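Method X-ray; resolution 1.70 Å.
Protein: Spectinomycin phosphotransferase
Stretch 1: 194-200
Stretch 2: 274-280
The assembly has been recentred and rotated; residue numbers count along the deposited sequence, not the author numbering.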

# COMPACT_ATOMS: atom_id res chain seq x y z
N LYS A 194 10.90 -21.47 4.12
CA LYS A 194 10.48 -22.81 3.68
C LYS A 194 9.48 -22.74 2.53
O LYS A 194 9.56 -23.50 1.55
CB LYS A 194 9.85 -23.56 4.84
CG LYS A 194 9.34 -24.97 4.53
CD LYS A 194 8.32 -25.41 5.58
CE LYS A 194 8.18 -26.93 5.68
NZ LYS A 194 9.39 -27.60 6.30
N LEU A 195 8.51 -21.84 2.65
CA LEU A 195 7.51 -21.70 1.62
C LEU A 195 8.11 -21.12 0.35
O LEU A 195 7.69 -21.49 -0.75
CB LEU A 195 6.33 -20.86 2.13
CG LEU A 195 5.53 -21.49 3.27
CD1 LEU A 195 4.34 -20.60 3.63
CD2 LEU A 195 5.05 -22.88 2.87
N SER A 196 9.09 -20.22 0.47
CA SER A 196 9.67 -19.66 -0.75
C SER A 196 10.38 -20.75 -1.54
O SER A 196 10.40 -20.71 -2.77
CB SER A 196 10.66 -18.52 -0.46
OG SER A 196 11.86 -18.98 0.13
N LYS A 197 10.97 -21.70 -0.83
CA LYS A 197 11.70 -22.79 -1.48
C LYS A 197 10.79 -23.77 -2.19
O LYS A 197 11.18 -24.39 -3.18
CB LYS A 197 12.54 -23.54 -0.44
CG LYS A 197 13.79 -22.81 0.02
CD LYS A 197 14.50 -23.58 1.14
CE LYS A 197 15.82 -22.93 1.50
NZ LYS A 197 16.52 -23.64 2.62
N LYS A 198 9.56 -23.90 -1.69
CA LYS A 198 8.59 -24.83 -2.25
C LYS A 198 7.82 -24.24 -3.44
O LYS A 198 7.22 -24.98 -4.23
CB LYS A 198 7.62 -25.26 -1.16
N ILE A 199 7.84 -22.92 -3.56
CA ILE A 199 7.12 -22.27 -4.65
C ILE A 199 7.93 -22.23 -5.94
O ILE A 199 9.03 -21.68 -5.96
CB ILE A 199 6.72 -20.82 -4.24
CG1 ILE A 199 5.77 -20.86 -3.04
CG2 ILE A 199 6.10 -20.08 -5.43
CD1 ILE A 199 5.46 -19.48 -2.46
N GLN A 200 7.40 -22.79 -7.01
CA GLN A 200 8.10 -22.76 -8.29
C GLN A 200 7.56 -21.55 -9.06
O GLN A 200 6.44 -21.58 -9.54
CB GLN A 200 7.82 -24.05 -9.06
N LYS A 274 -2.80 -22.03 -1.60
CA LYS A 274 -2.57 -21.86 -0.18
C LYS A 274 -1.12 -21.72 0.24
O LYS A 274 -0.82 -21.10 1.27
CB LYS A 274 -3.22 -23.02 0.59
CG LYS A 274 -2.79 -23.12 2.05
CD LYS A 274 -3.53 -24.25 2.77
CE LYS A 274 -2.91 -24.53 4.12
NZ LYS A 274 -1.53 -25.10 3.98
N THR A 275 -0.21 -22.27 -0.56
CA THR A 275 1.20 -22.16 -0.22
C THR A 275 1.65 -20.73 -0.49
O THR A 275 2.38 -20.13 0.30
CB THR A 275 2.04 -23.14 -1.04
OG1 THR A 275 1.61 -24.49 -0.77
CG2 THR A 275 3.49 -23.00 -0.71
N ILE A 276 1.23 -20.18 -1.62
CA ILE A 276 1.63 -18.81 -1.92
C ILE A 276 0.90 -17.84 -0.99
O ILE A 276 1.48 -16.85 -0.55
CB ILE A 276 1.36 -18.43 -3.39
CG1 ILE A 276 2.10 -19.40 -4.32
CG2 ILE A 276 1.89 -16.99 -3.65
CD1 ILE A 276 1.82 -19.14 -5.81
N LEU A 277 -0.35 -18.13 -0.66
CA LEU A 277 -1.10 -17.23 0.23
C LEU A 277 -0.44 -17.22 1.63
O LEU A 277 -0.28 -16.16 2.24
CB LEU A 277 -2.56 -17.70 0.38
CG LEU A 277 -3.52 -16.69 1.03
CD1 LEU A 277 -3.97 -15.65 0.01
CD2 LEU A 277 -4.77 -17.44 1.52
N SER A 278 -0.04 -18.39 2.12
CA SER A 278 0.60 -18.46 3.43
C SER A 278 1.99 -17.80 3.38
O SER A 278 2.41 -17.15 4.33
CB SER A 278 0.73 -19.91 3.89
OG SER A 278 1.29 -19.96 5.20
N TYR A 279 2.69 -17.97 2.26
CA TYR A 279 4.00 -17.35 2.10
C TYR A 279 3.89 -15.82 2.25
O TYR A 279 4.68 -15.20 2.97
CB TYR A 279 4.57 -17.63 0.71
CG TYR A 279 5.76 -16.74 0.39
CD1 TYR A 279 6.99 -16.96 1.01
CD2 TYR A 279 5.63 -15.64 -0.46
CE1 TYR A 279 8.06 -16.09 0.79
CE2 TYR A 279 6.69 -14.76 -0.68
CZ TYR A 279 7.90 -15.00 -0.05
OH TYR A 279 8.94 -14.15 -0.28
N TYR A 280 2.94 -15.21 1.55
CA TYR A 280 2.81 -13.76 1.64
C TYR A 280 2.44 -13.26 3.03
O TYR A 280 2.97 -12.25 3.46
CB TYR A 280 1.80 -13.24 0.61
CG TYR A 280 2.41 -13.06 -0.76
CD1 TYR A 280 3.48 -12.20 -0.95
CD2 TYR A 280 1.91 -13.75 -1.87
CE1 TYR A 280 4.04 -12.01 -2.21
CE2 TYR A 280 2.45 -13.57 -3.12
CZ TYR A 280 3.52 -12.70 -3.29
OH TYR A 280 4.05 -12.46 -4.54

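Where two helical segments meet without a hydrogen bond between them, the contact rests on fit, as in these stretches of spectinomycin phosphotransferase. The helix of 194-198 and that of 274-280 run in roughly opposite directions, their axes 144° apart in direction and 9.3 Å apart at closest approach. The backbones come nearest where the CA atoms of Leu 195 and Tyr 279 lie 5.6 Å apart, and 345 Å² of surface, counting both sides, is buried.

The principal bump is Leu 195. Its CA-to-CB bond points toward the other helix, and with chi1 in m and chi2 in t its forked end settles among Thr 275, Ser 278 and Tyr 279. Leu 195 CD1 presses close to the backbone, 3.4 Å from Tyr 279 N and 3.9 Å from Thr 275 O. These two polar atoms are already hydrogen-bonded to each other across one helical turn, so a methyl can cover them without leaving either unpaired. Leu 195 CD1 also lies 3.5 Å from Ser 278 OG, the hydroxyl of a small side chain, satisfied elsewhere in the structure. The other methyl, Leu 195 CD2, rests 3.9 Å from Thr 275 CG2.

One turn on, where the first helix gives way to loop, Ile 199 supplies a second bump. Its extended arm brings Ile 199 CD1 to 3.8 Å from both Ile 276 CG1 and Tyr 279 CB, while Ile 199 CG1 meets Thr 275 CG2 at 3.9 Å. Threonine suits this spot by offering a methyl to both intruders.

Tyr 279 answers from the second helix, passing its ring beside the first. Leu 195 CB lies at the ring's edge, and Ser 196 CB approaches Tyr 279 CE1 obliquely at 3.8 Å, while Ser 196 OG is hydrogen-bonded to a residue just outside the stretches.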